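Local coordinates for multiheme cytochrome cf (PDB 6QVM), which probably carries electrons through a series of c-type hemes to insoluble extracellular Fe(III) while anchored in the bacterial S-layer, at residues A[614-619]-A[662-667]; A[622-627]-A[645-650]; A[169-174]-A[178-183]; A[125-130]-A[200-205]; A[103-108]-A[133-138]. All coordinates share one frame; numbering follows the deposited sequence.

Contact 1. Residues A[614-619]-A[662-667]; sequences DKVDTR and ALTELL
Val616 and Thr664 mark the closest backbone approach of two helical segments, their CA atoms 8.4 Å apart; the local axes stand 11.6 Å from each other and their N-to-C directions differ by only 32°. This is a roughly parallel, widely spaced pair within the helical cluster near the C-terminus, where helix 606-628 and helix 661-672 pack with helix 641-652. On the buried side, Val616 and Thr664 reach toward each other tip to tip, methyl against methyl, with CG1 of Val616 4.2 Å from CG2 of Thr664. Thr664 OG1 is instead hydrogen-bonded to Asn660 O, just before helix 661-672. Val616 also touches Val650, so the third helix backs this apolar point. The more exposed side is bridged by charge. Lys615 runs straight until its last torsion, where chi4 of -67° bends NZ round, and it crosses the extended Glu665 at about a right angle. Arg619 lies nearby, NH1 4.3 Å from Glu665 OE2, which is too long for a salt bridge; its NH2 is instead paired with Asp669 and Glu672, one and two turns further along helix 661-672. A heme c lies about 5 Å from the Glu665 side chain. The salt bridge itself joins Lys615 NZ to Glu665 OE2 at 3.1 Å, on the anti side of the carboxylate and 18° out of its plane.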
# COMPACT_ATOMS: atom_id res chain seq x y z
N ASP A 614 36.11 24.19 7.48
CA ASP A 614 37.45 24.01 8.03
C ASP A 614 37.55 24.70 9.38
O ASP A 614 37.99 24.11 10.37
CB ASP A 614 38.51 24.58 7.09
CG ASP A 614 38.57 23.85 5.76
OD1 ASP A 614 38.19 22.67 5.70
OD2 ASP A 614 39.02 24.47 4.76
N LYS A 615 37.12 25.96 9.43
CA LYS A 615 37.22 26.78 10.63
C LYS A 615 36.51 26.15 11.82
O LYS A 615 36.90 26.39 12.97
CB LYS A 615 36.69 28.17 10.30
CG LYS A 615 36.40 29.08 11.47
CD LYS A 615 35.77 30.36 10.94
CE LYS A 615 35.32 31.26 12.07
NZ LYS A 615 34.20 30.66 12.84
N VAL A 616 35.48 25.34 11.58
CA VAL A 616 34.82 24.64 12.68
C VAL A 616 35.54 23.34 13.01
O VAL A 616 35.74 23.03 14.18
CB VAL A 616 33.33 24.42 12.35
CG1 VAL A 616 32.66 23.58 13.44
CG2 VAL A 616 32.63 25.75 12.21
N ASP A 617 35.95 22.57 11.99
CA ASP A 617 36.73 21.35 12.24
C ASP A 617 37.99 21.65 13.03
O ASP A 617 38.31 20.96 14.00
CB ASP A 617 37.08 20.67 10.91
CG ASP A 617 35.87 20.12 10.19
OD1 ASP A 617 34.89 19.72 10.87
OD2 ASP A 617 35.89 20.09 8.94
N THR A 618 38.73 22.68 12.61
CA THR A 618 39.92 23.13 13.32
C THR A 618 39.63 23.33 14.81
O THR A 618 40.31 22.76 15.67
CB THR A 618 40.40 24.45 12.71
OG1 THR A 618 40.83 24.21 11.37
CG2 THR A 618 41.52 25.04 13.53
N ARG A 619 38.58 24.09 15.10
CA ARG A 619 38.35 24.52 16.48
C ARG A 619 37.92 23.38 17.38
O ARG A 619 38.24 23.39 18.57
CB ARG A 619 37.34 25.67 16.52
CG ARG A 619 37.90 26.99 16.00
CD ARG A 619 36.86 28.10 16.11
NE ARG A 619 36.44 28.31 17.49
CZ ARG A 619 35.47 29.15 17.87
NH1 ARG A 619 34.80 29.85 16.97
NH2 ARG A 619 35.19 29.29 19.17
N ALA A 662 24.91 29.49 15.09
CA ALA A 662 24.99 30.32 16.29
C ALA A 662 25.16 29.48 17.55
O ALA A 662 25.94 29.84 18.44
CB ALA A 662 23.75 31.20 16.40
N LEU A 663 24.45 28.36 17.65
CA LEU A 663 24.70 27.44 18.76
C LEU A 663 26.11 26.88 18.69
O LEU A 663 26.71 26.57 19.72
CB LEU A 663 23.67 26.31 18.77
CG LEU A 663 23.79 25.32 19.94
CD1 LEU A 663 23.68 26.07 21.25
CD2 LEU A 663 22.73 24.24 19.85
N THR A 664 26.66 26.76 17.48
CA THR A 664 27.98 26.16 17.32
C THR A 664 29.08 27.06 17.87
O THR A 664 29.98 26.60 18.57
CB THR A 664 28.23 25.84 15.84
OG1 THR A 664 27.46 24.68 15.48
CG2 THR A 664 29.71 25.59 15.58
N GLU A 665 29.03 28.35 17.55
CA GLU A 665 30.06 29.26 18.04
C GLU A 665 29.91 29.52 19.53
O GLU A 665 30.90 29.61 20.26
CB GLU A 665 30.05 30.55 17.24
CG GLU A 665 30.55 30.37 15.81
CD GLU A 665 30.78 31.68 15.09
OE1 GLU A 665 29.87 32.54 15.10
OE2 GLU A 665 31.87 31.86 14.51
N LEU A 666 28.66 29.61 20.01
CA LEU A 666 28.43 29.71 21.45
C LEU A 666 28.85 28.44 22.18
O LEU A 666 29.09 28.49 23.39
CB LEU A 666 26.95 30.01 21.73
CG LEU A 666 26.55 30.47 23.13
CD1 LEU A 666 26.56 31.99 23.26
CD2 LEU A 666 25.18 29.90 23.51
N LEU A 667 28.93 27.31 21.47
CA LEU A 667 29.41 26.09 22.10
C LEU A 667 30.94 26.02 22.10
O LEU A 667 31.54 25.58 23.08
CB LEU A 667 28.83 24.86 21.40
CG LEU A 667 27.42 24.41 21.79
CD1 LEU A 667 27.14 23.00 21.29
CD2 LEU A 667 27.23 24.50 23.30

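Contact 2. Residues A[622-627]-A[645-650]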
# COMPACT_ATOMS: atom_id res chain seq x y z
N ASN A 622 41.21 21.03 18.07
CA ASN A 622 42.13 21.64 19.02
C ASN A 622 41.55 21.72 20.43
O ASN A 622 42.26 22.14 21.35
CB ASN A 622 42.54 23.02 18.52
CG ASN A 622 43.04 23.00 17.09
OD1 ASN A 622 42.90 22.00 16.39
ND2 ASN A 622 43.62 24.11 16.64
N ILE A 623 40.29 21.33 20.62
CA ILE A 623 39.72 21.22 21.95
C ILE A 623 39.81 19.77 22.40
O ILE A 623 39.99 19.48 23.59
CB ILE A 623 38.26 21.73 21.98
CG1 ILE A 623 38.20 23.25 21.78
CG2 ILE A 623 37.58 21.37 23.30
CD1 ILE A 623 36.80 23.81 21.81
N LEU A 624 39.71 18.85 21.44
CA LEU A 624 39.79 17.43 21.77
C LEU A 624 41.22 16.92 21.78
O LEU A 624 41.54 16.02 22.56
CB LEU A 624 38.94 16.62 20.79
CG LEU A 624 37.44 16.92 20.88
CD1 LEU A 624 36.64 16.08 19.89
CD2 LEU A 624 36.94 16.69 22.30
N ASN A 625 42.09 17.47 20.93
CA ASN A 625 43.51 17.15 20.99
C ASN A 625 44.08 17.64 22.32
O ASN A 625 44.49 16.84 23.16
CB ASN A 625 44.27 17.77 19.82
CG ASN A 625 44.05 17.02 18.52
OD1 ASN A 625 43.75 15.83 18.52
ND2 ASN A 625 44.24 17.71 17.41
N GLN A 626 44.06 18.96 22.52
CA GLN A 626 44.57 19.56 23.74
C GLN A 626 43.61 19.31 24.91
O GLN A 626 43.38 20.21 25.72
CB GLN A 626 44.81 21.06 23.55
CG GLN A 626 46.06 21.39 22.75
N LEU A 627 43.04 18.11 24.98
CA LEU A 627 42.30 17.65 26.15
C LEU A 627 42.49 16.14 26.27
O LEU A 627 42.12 15.53 27.28
CB LEU A 627 40.82 18.01 26.05
N THR A 645 31.97 17.63 26.68
CA THR A 645 30.60 17.55 26.18
C THR A 645 30.31 18.66 25.17
O THR A 645 29.78 18.41 24.08
CB THR A 645 29.61 17.64 27.35
OG1 THR A 645 30.04 16.78 28.41
CG2 THR A 645 28.21 17.26 26.90
N LEU A 646 30.68 19.90 25.52
CA LEU A 646 30.34 21.04 24.68
C LEU A 646 31.00 20.95 23.31
O LEU A 646 30.44 21.45 22.33
CB LEU A 646 30.76 22.34 25.38
CG LEU A 646 29.66 23.13 26.11
CD1 LEU A 646 28.53 22.23 26.57
CD2 LEU A 646 30.24 23.89 27.30
N ALA A 647 32.16 20.32 23.23
CA ALA A 647 32.82 20.13 21.95
C ALA A 647 32.49 18.79 21.32
O ALA A 647 32.63 18.64 20.10
CB ALA A 647 34.34 20.25 22.11
N GLY A 648 32.05 17.82 22.12
CA GLY A 648 31.58 16.57 21.56
C GLY A 648 30.28 16.74 20.80
O GLY A 648 30.03 16.03 19.82
N ILE A 649 29.45 17.68 21.24
CA ILE A 649 28.16 17.92 20.58
C ILE A 649 28.38 18.39 19.15
O ILE A 649 27.74 17.90 18.21
CB ILE A 649 27.33 18.93 21.39
CG1 ILE A 649 26.84 18.29 22.69
CG2 ILE A 649 26.16 19.42 20.57
CD1 ILE A 649 26.32 19.30 23.72
N VAL A 650 29.29 19.35 18.95
CA VAL A 650 29.63 19.80 17.61
C VAL A 650 30.23 18.67 16.78
O VAL A 650 30.15 18.69 15.54
CB VAL A 650 30.57 21.02 17.69
CG1 VAL A 650 30.91 21.56 16.31
CG2 VAL A 650 29.93 22.11 18.55
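Ile623 meets Ala647 chiefly through methyl groups: CG2 of Ile623 lies 3.6 Å from CB of Ala647, and the branching carbon CB of the isoleucine stands 4.2 Å from that same alanine CB. A second, looser touch comes from Leu624, whose CD2 is 4.4 Å from Ala647 CB. One small methyl thus sits against two consecutive side chains of helix 606-628. The first torsion of Ile623 puts CG2 anti to the backbone N (chi1 -69° for CG1), and this is the branch that meets the alanine. The short side chain goes with a close backbone approach, the CA atoms of Ile623 and Ala647 being 7.0 Å apart. In the next shell, the C-terminal cluster of helices 606-628, 641-652 and 661-672 closes round the pair: Ile623 also rests on Ala671 and Glu672, and Leu624 touches Ser512 in a loop. Thr645 points away from 622-627; its OG1 accepts from Gly511 N and has Ala508 O as a further partner, which anchors helix 641-652 to that loop, besides Lys641 O one turn back in its own helix. Val650 extends the apolar seam to Val620. No hydrogen bond or charge pair crosses between 622-627 and 645-650, so this join between helices depends on shape and hydrophobic burial.

Contact 3. Residues A[169-174]-A[178-183]; sequences KALVWA and GYLSAR
Ala174 and Tyr179 bring their CA atoms to 5.1 Å where helix 165-176 ends in a Schellman motif, with Gly178 at a positive phi of 82° turning the chain back over the last helical turn. The carbonyl O of Ala174 is the focus of this reversal. From above the carbonyl plane it accepts a nearly straight bond from Leu180 N (3.1 Å, N-H...O angle 168°), and it takes a weak, bent one from Tyr179 N at 2.8 Å. Beyond the backbone, the returning chain lays two side chains against the helix. Trp173 holds CG anti to its backbone N, and Tyr179 directs its ring edge at a face of that indole in an offset edge-to-face pair, the tyrosine and six-membered tryptophan ring centroids 5.6 Å apart and the planes at 72°. Tyr179 CD2 stands over the indole face, offset toward its rim, and CE2 makes the closest approach, 3.8 Å to Trp173 CZ2. Leu180 packs nearer the helix start: its CD1 is 3.9 Å from Ala174 CB and equally far from Leu171 CD1, the two leucines crossing at about a right angle. Helix 129-139 borders the same cluster through Ala133 and Leu136. Polar and apolar terms therefore divide the labour: a carbonyl near the helix end gains one well-aligned amide donor and a weak second, while the aromatic pair and the leucines tie the segment leading to strand 183-185 onto the helix.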
# COMPACT_ATOMS: atom_id res chain seq x y z
N LYS A 169 -45.78 -18.58 -21.52
CA LYS A 169 -44.82 -19.38 -22.27
C LYS A 169 -43.65 -19.80 -21.38
O LYS A 169 -43.10 -20.90 -21.55
CB LYS A 169 -44.33 -18.61 -23.49
CG LYS A 169 -45.26 -17.49 -23.93
CD LYS A 169 -44.97 -17.07 -25.35
CE LYS A 169 -45.50 -18.09 -26.34
NZ LYS A 169 -44.94 -17.88 -27.70
N ALA A 170 -43.25 -18.94 -20.45
CA ALA A 170 -42.13 -19.25 -19.57
C ALA A 170 -42.46 -20.43 -18.66
O ALA A 170 -41.62 -21.31 -18.43
CB ALA A 170 -41.76 -18.03 -18.73
N LEU A 171 -43.69 -20.47 -18.15
CA LEU A 171 -44.08 -21.55 -17.24
C LEU A 171 -44.06 -22.91 -17.94
O LEU A 171 -43.79 -23.93 -17.31
CB LEU A 171 -45.46 -21.26 -16.65
CG LEU A 171 -46.01 -22.14 -15.53
CD1 LEU A 171 -45.00 -22.29 -14.41
CD2 LEU A 171 -47.30 -21.53 -15.01
N VAL A 172 -44.35 -22.93 -19.25
CA VAL A 172 -44.33 -24.19 -19.99
C VAL A 172 -42.89 -24.57 -20.35
O VAL A 172 -42.51 -25.74 -20.29
CB VAL A 172 -45.23 -24.09 -21.22
CG1 VAL A 172 -45.24 -25.39 -21.99
CG2 VAL A 172 -46.63 -23.68 -20.81
N TRP A 173 -42.09 -23.58 -20.76
CA TRP A 173 -40.66 -23.82 -20.99
C TRP A 173 -40.01 -24.42 -19.75
O TRP A 173 -39.25 -25.40 -19.84
CB TRP A 173 -39.96 -22.52 -21.39
CG TRP A 173 -38.47 -22.55 -21.18
CD1 TRP A 173 -37.55 -23.19 -21.95
CD2 TRP A 173 -37.75 -21.90 -20.12
NE1 TRP A 173 -36.29 -22.99 -21.44
CE2 TRP A 173 -36.38 -22.20 -20.32
CE3 TRP A 173 -38.11 -21.11 -19.03
CZ2 TRP A 173 -35.39 -21.72 -19.47
CZ3 TRP A 173 -37.12 -20.63 -18.19
CH2 TRP A 173 -35.77 -20.94 -18.41
N ALA A 174 -40.32 -23.87 -18.58
CA ALA A 174 -39.71 -24.34 -17.35
C ALA A 174 -40.12 -25.78 -17.02
O ALA A 174 -39.36 -26.50 -16.37
CB ALA A 174 -40.07 -23.41 -16.19
N GLY A 178 -37.89 -29.17 -17.12
CA GLY A 178 -37.80 -29.87 -15.86
C GLY A 178 -37.47 -29.01 -14.66
O GLY A 178 -37.25 -29.56 -13.57
N TYR A 179 -37.42 -27.69 -14.82
CA TYR A 179 -37.16 -26.82 -13.67
C TYR A 179 -38.35 -26.77 -12.72
O TYR A 179 -38.17 -26.70 -11.50
CB TYR A 179 -36.79 -25.42 -14.16
CG TYR A 179 -35.60 -25.37 -15.08
CD1 TYR A 179 -34.48 -26.17 -14.85
CD2 TYR A 179 -35.58 -24.54 -16.19
CE1 TYR A 179 -33.39 -26.14 -15.69
CE2 TYR A 179 -34.49 -24.49 -17.04
CZ TYR A 179 -33.40 -25.29 -16.78
OH TYR A 179 -32.32 -25.25 -17.63
N LEU A 180 -39.56 -26.78 -13.27
CA LEU A 180 -40.79 -26.90 -12.50
C LEU A 180 -41.59 -28.09 -13.03
O LEU A 180 -41.32 -28.60 -14.12
CB LEU A 180 -41.62 -25.62 -12.56
CG LEU A 180 -41.01 -24.35 -11.96
CD1 LEU A 180 -41.62 -23.10 -12.58
CD2 LEU A 180 -41.18 -24.34 -10.45
N SER A 181 -42.58 -28.51 -12.26
CA SER A 181 -43.35 -29.70 -12.61
C SER A 181 -44.81 -29.34 -12.84
O SER A 181 -45.30 -28.29 -12.42
CB SER A 181 -43.24 -30.77 -11.52
OG SER A 181 -43.76 -30.29 -10.29
N ALA A 182 -45.50 -30.24 -13.54
CA ALA A 182 -46.95 -30.23 -13.63
C ALA A 182 -47.51 -31.39 -12.83
O ALA A 182 -46.77 -32.26 -12.36
CB ALA A 182 -47.40 -30.30 -15.10
N ARG A 183 -48.83 -31.42 -12.68
CA ARG A 183 -49.50 -32.53 -12.03
C ARG A 183 -50.58 -33.09 -12.94
O ARG A 183 -51.28 -32.34 -13.63
CB ARG A 183 -50.10 -32.14 -10.68
CG ARG A 183 -50.67 -30.76 -10.63
CD ARG A 183 -51.24 -30.46 -9.22
NE ARG A 183 -52.52 -31.12 -9.06
CZ ARG A 183 -53.70 -30.55 -9.32
NH1 ARG A 183 -54.81 -31.26 -9.17
NH2 ARG A 183 -53.76 -29.30 -9.81

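Contact 4. Residues A[125-130]-A[200-205]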
# COMPACT_ATOMS: atom_id res chain seq x y z
N GLY A 125 -44.60 -8.99 -2.87
CA GLY A 125 -45.27 -10.19 -2.40
C GLY A 125 -44.37 -11.41 -2.41
O GLY A 125 -43.20 -11.37 -2.80
N ASN A 126 -44.94 -12.52 -1.97
CA ASN A 126 -44.23 -13.79 -1.97
C ASN A 126 -44.30 -14.44 -3.35
O ASN A 126 -45.25 -14.24 -4.11
CB ASN A 126 -44.81 -14.73 -0.91
CG ASN A 126 -44.64 -14.17 0.49
OD1 ASN A 126 -44.11 -13.08 0.67
ND2 ASN A 126 -45.10 -14.91 1.49
N ILE A 127 -43.26 -15.21 -3.67
CA ILE A 127 -43.07 -15.71 -5.03
C ILE A 127 -44.12 -16.76 -5.36
O ILE A 127 -44.41 -17.66 -4.56
CB ILE A 127 -41.64 -16.26 -5.19
CG1 ILE A 127 -41.41 -16.78 -6.61
CG2 ILE A 127 -41.35 -17.35 -4.16
CD1 ILE A 127 -40.85 -15.75 -7.54
N THR A 128 -44.69 -16.67 -6.56
CA THR A 128 -45.61 -17.67 -7.06
C THR A 128 -44.94 -18.50 -8.15
O THR A 128 -43.91 -18.12 -8.70
CB THR A 128 -46.89 -17.02 -7.61
OG1 THR A 128 -46.59 -16.22 -8.76
CG2 THR A 128 -47.56 -16.15 -6.54
N LYS A 129 -45.57 -19.64 -8.45
CA LYS A 129 -45.01 -20.58 -9.40
C LYS A 129 -44.83 -19.96 -10.78
O LYS A 129 -43.90 -20.32 -11.50
CB LYS A 129 -45.91 -21.82 -9.47
CG LYS A 129 -45.34 -23.00 -10.23
CD LYS A 129 -45.91 -24.29 -9.67
CE LYS A 129 -45.59 -25.49 -10.53
NZ LYS A 129 -46.13 -26.72 -9.90
N GLN A 130 -45.71 -19.03 -11.15
CA GLN A 130 -45.61 -18.46 -12.49
C GLN A 130 -44.55 -17.38 -12.57
O GLN A 130 -43.86 -17.27 -13.59
CB GLN A 130 -46.97 -17.92 -12.95
CG GLN A 130 -47.47 -16.71 -12.16
CD GLN A 130 -48.81 -16.21 -12.66
OE1 GLN A 130 -48.96 -15.87 -13.84
NE2 GLN A 130 -49.79 -16.18 -11.78
N THR A 200 -38.73 -25.93 -2.07
CA THR A 200 -38.11 -26.93 -2.92
C THR A 200 -38.04 -26.47 -4.37
O THR A 200 -37.02 -26.65 -5.04
CB THR A 200 -38.89 -28.25 -2.82
OG1 THR A 200 -38.71 -28.81 -1.51
CG2 THR A 200 -38.43 -29.25 -3.88
N GLU A 201 -39.10 -25.83 -4.86
CA GLU A 201 -39.14 -25.40 -6.25
C GLU A 201 -38.24 -24.18 -6.49
O GLU A 201 -37.60 -24.08 -7.54
CB GLU A 201 -40.57 -25.10 -6.68
CG GLU A 201 -41.45 -26.35 -6.69
CD GLU A 201 -42.87 -26.06 -7.12
OE1 GLU A 201 -43.57 -25.30 -6.41
OE2 GLU A 201 -43.29 -26.56 -8.19
N VAL A 202 -38.18 -23.26 -5.52
CA VAL A 202 -37.27 -22.13 -5.61
C VAL A 202 -35.82 -22.62 -5.66
O VAL A 202 -35.02 -22.19 -6.50
CB VAL A 202 -37.50 -21.16 -4.44
CG1 VAL A 202 -36.43 -20.08 -4.43
CG2 VAL A 202 -38.88 -20.53 -4.53
N VAL A 203 -35.48 -23.54 -4.76
CA VAL A 203 -34.10 -24.03 -4.68
C VAL A 203 -33.74 -24.82 -5.93
O VAL A 203 -32.62 -24.71 -6.44
CB VAL A 203 -33.92 -24.86 -3.39
CG1 VAL A 203 -32.65 -25.69 -3.46
CG2 VAL A 203 -33.89 -23.94 -2.19
N LYS A 204 -34.68 -25.62 -6.44
CA LYS A 204 -34.43 -26.33 -7.69
C LYS A 204 -34.23 -25.37 -8.85
O LYS A 204 -33.45 -25.65 -9.77
CB LYS A 204 -35.57 -27.30 -7.97
CG LYS A 204 -35.33 -28.27 -9.13
CD LYS A 204 -36.03 -29.59 -8.88
CE LYS A 204 -35.91 -30.51 -10.08
NZ LYS A 204 -36.72 -30.02 -11.22
N ALA A 205 -34.90 -24.22 -8.81
CA ALA A 205 -34.69 -23.20 -9.83
C ALA A 205 -33.36 -22.49 -9.62
O ALA A 205 -32.62 -22.24 -10.58
CB ALA A 205 -35.85 -22.20 -9.83
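Lys129 and Glu201 join the start of helix 129-139 to helix 199-212, in a compact helical region without bound heme, probably the S-layer-binding module. The backbones are well separated, with 8.2 Å between the CA atoms of Lys129 and Glu201. The lysine spans this gap as an extended chain, and its NZ forms a salt bridge with Glu201 OE2 at 3.3 Å, weak as a hydrogen bond. Carbon CE of Lys129 lies almost as near, 3.5 Å from the same OE2, so the carboxylate oxygen sits beside the end of the chain as well as its charge. The stronger claim on NZ comes from Ser181 O, a carbonyl in the loop after helix 165-176; the ammonium therefore links three parts of the fold. On the glutamate, OE1 takes a weak bond from Ser198 N, just before its own helix begins. Neighbouring polar groups are also provided for: Gln130 OE1 accepts from Asn167 ND2 and Ala164 N. The loop before Lys129 is held through its backbone, Ile127 being bonded to Leu100 and Ala197, while Thr128 occupies the N-cap position. The apolar half of the contact lies two residues before Lys129 and one after Glu201. With chi1 near 180°, Ile127 carries CG2 between its backbone N and carbonyl carbon, and this methyl meets Val202 CG2 at 4.0 Å.

Contact 5. Residues A[103-108]-A[133-138]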
# COMPACT_ATOMS: atom_id res chain seq x y z
N ALA A 103 -38.58 -10.41 -3.87
CA ALA A 103 -37.36 -9.63 -3.67
C ALA A 103 -36.16 -10.54 -3.44
O ALA A 103 -35.14 -10.44 -4.13
CB ALA A 103 -37.56 -8.67 -2.50
N ASN A 104 -36.27 -11.46 -2.47
CA ASN A 104 -35.15 -12.35 -2.16
C ASN A 104 -34.77 -13.22 -3.35
O ASN A 104 -33.59 -13.45 -3.60
CB ASN A 104 -35.49 -13.22 -0.95
CG ASN A 104 -35.48 -12.45 0.35
OD1 ASN A 104 -34.87 -11.38 0.45
ND2 ASN A 104 -36.14 -12.99 1.36
N VAL A 105 -35.77 -13.69 -4.11
CA VAL A 105 -35.47 -14.51 -5.28
C VAL A 105 -34.73 -13.70 -6.33
O VAL A 105 -33.76 -14.18 -6.93
CB VAL A 105 -36.77 -15.13 -5.84
CG1 VAL A 105 -36.48 -15.91 -7.11
CG2 VAL A 105 -37.42 -16.03 -4.80
N VAL A 106 -35.17 -12.47 -6.58
CA VAL A 106 -34.49 -11.64 -7.57
C VAL A 106 -33.09 -11.28 -7.09
O VAL A 106 -32.13 -11.30 -7.87
CB VAL A 106 -35.32 -10.38 -7.89
CG1 VAL A 106 -34.54 -9.44 -8.79
CG2 VAL A 106 -36.64 -10.77 -8.53
N LYS A 107 -32.95 -10.95 -5.81
CA LYS A 107 -31.66 -10.57 -5.25
C LYS A 107 -30.61 -11.65 -5.51
O LYS A 107 -29.48 -11.37 -5.90
CB LYS A 107 -31.81 -10.29 -3.76
CG LYS A 107 -30.84 -9.26 -3.21
CD LYS A 107 -31.35 -8.70 -1.89
N GLU A 108 -31.00 -12.91 -5.31
CA GLU A 108 -30.07 -14.02 -5.51
C GLU A 108 -29.97 -14.42 -6.98
O GLU A 108 -28.87 -14.72 -7.46
CB GLU A 108 -30.49 -15.22 -4.66
CG GLU A 108 -29.99 -15.17 -3.22
CD GLU A 108 -28.47 -15.27 -3.13
OE1 GLU A 108 -27.81 -14.22 -3.02
OE2 GLU A 108 -27.95 -16.40 -3.20
N ALA A 133 -41.12 -18.93 -12.66
CA ALA A 133 -40.79 -19.33 -14.03
C ALA A 133 -40.35 -18.13 -14.86
O ALA A 133 -39.51 -18.27 -15.76
CB ALA A 133 -41.98 -20.03 -14.68
N TYR A 134 -40.91 -16.95 -14.58
CA TYR A 134 -40.50 -15.74 -15.29
C TYR A 134 -39.09 -15.31 -14.87
O TYR A 134 -38.20 -15.15 -15.71
CB TYR A 134 -41.51 -14.62 -15.02
CG TYR A 134 -41.15 -13.28 -15.61
CD1 TYR A 134 -41.07 -13.10 -16.99
CD2 TYR A 134 -40.93 -12.17 -14.79
CE1 TYR A 134 -40.76 -11.86 -17.53
CE2 TYR A 134 -40.62 -10.94 -15.32
CZ TYR A 134 -40.54 -10.78 -16.69
OH TYR A 134 -40.23 -9.55 -17.21
N PHE A 135 -38.88 -15.14 -13.56
CA PHE A 135 -37.55 -14.79 -13.05
C PHE A 135 -36.51 -15.79 -13.54
O PHE A 135 -35.36 -15.41 -13.83
CB PHE A 135 -37.55 -14.75 -11.52
CG PHE A 135 -38.39 -13.66 -10.94
CD1 PHE A 135 -38.62 -12.49 -11.65
CD2 PHE A 135 -38.93 -13.79 -9.68
CE1 PHE A 135 -39.39 -11.48 -11.10
CE2 PHE A 135 -39.70 -12.78 -9.12
CZ PHE A 135 -39.93 -11.62 -9.83
N LEU A 136 -36.88 -17.07 -13.63
CA LEU A 136 -35.95 -18.07 -14.11
C LEU A 136 -35.60 -17.86 -15.58
O LEU A 136 -34.48 -18.16 -16.01
CB LEU A 136 -36.53 -19.47 -13.91
CG LEU A 136 -35.55 -20.62 -14.13
CD1 LEU A 136 -34.36 -20.50 -13.19
CD2 LEU A 136 -36.26 -21.94 -13.93
N MET A 137 -36.55 -17.35 -16.37
CA MET A 137 -36.27 -17.07 -17.77
C MET A 137 -35.30 -15.90 -17.91
O MET A 137 -34.36 -15.96 -18.72
CB MET A 137 -37.57 -16.79 -18.51
CG MET A 137 -37.37 -16.32 -19.93
SD MET A 137 -38.84 -15.49 -20.56
CE MET A 137 -38.90 -14.07 -19.48
N VAL A 138 -35.52 -14.84 -17.14
CA VAL A 138 -34.59 -13.70 -17.13
C VAL A 138 -33.20 -14.17 -16.72
O VAL A 138 -32.21 -13.97 -17.44
CB VAL A 138 -35.09 -12.60 -16.19
CG1 VAL A 138 -34.11 -11.44 -16.16
CG2 VAL A 138 -36.48 -12.13 -16.59
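Val106 sets its CG2 methyl over the middle of one face of the Phe135 ring, 3.6 Å from the centroid and 11° off the ring normal, a CH-pi contact. All six ring carbons of Phe135 lie within 4.2 Å of Val106 CG2, the methyl leaning slightly toward CZ at 3.6 Å and away from CG. This is the tight part, and it falls where the helices come nearest, the CA atoms of Val106 and Phe135 being 7.0 Å apart. Phe135 reaches across with chi1 of -66°, which places CG beside its backbone N, anti to the carbonyl carbon, and brings the ring against two successive valines. Val105 gives the looser touch, CG1 lying 4.1 Å from Phe135 CD2 and coming at the ring obliquely. All three residues are buried, and no polar bond passes between the segments. The other side of helix 102-113 contrasts with this seam: Ala103 has its CB directed away from 133-138 and is exposed, and Asn104 spends its ND2 on Pro99 O in the preceding loop. In the wider fold, probably the S-layer-binding helical module, Phe120 covers Val106 from a loop and Ile127 backs Phe135. Helix 129-139 thus lies between partners: it offers Phe135 to helix 102-113, Leu136 to Ala205 and Val209 of helix 199-212, and Met137 to Trp173 of helix 165-176 and Val146 of helix 143-146.

How the contacts relate
The contacts form two groups at opposite sides of the chain's centre. Contacts 1 and 2 share helix 606-628, and contact 2 is nested within the loop that contact 1 closes; Leu667 CD1 packs 3.8 Å from Ile649 CG2 where they meet. The centres of contacts 3, 4 and 5 lie about 83 to 99 Å from those of contacts 1 and 2. Helix 129-139 is common to 4 and 5, with Ile127 CD1 3.5 Å from Phe135 CD2. Contacts 2 and 5 are buried and wholly apolar, whereas contact 1 is partly exposed and adds a salt bridge. Contact 4 keeps its charge pair inside the fold, and contact 3, buried too, alone relies on backbone bonds between its segments.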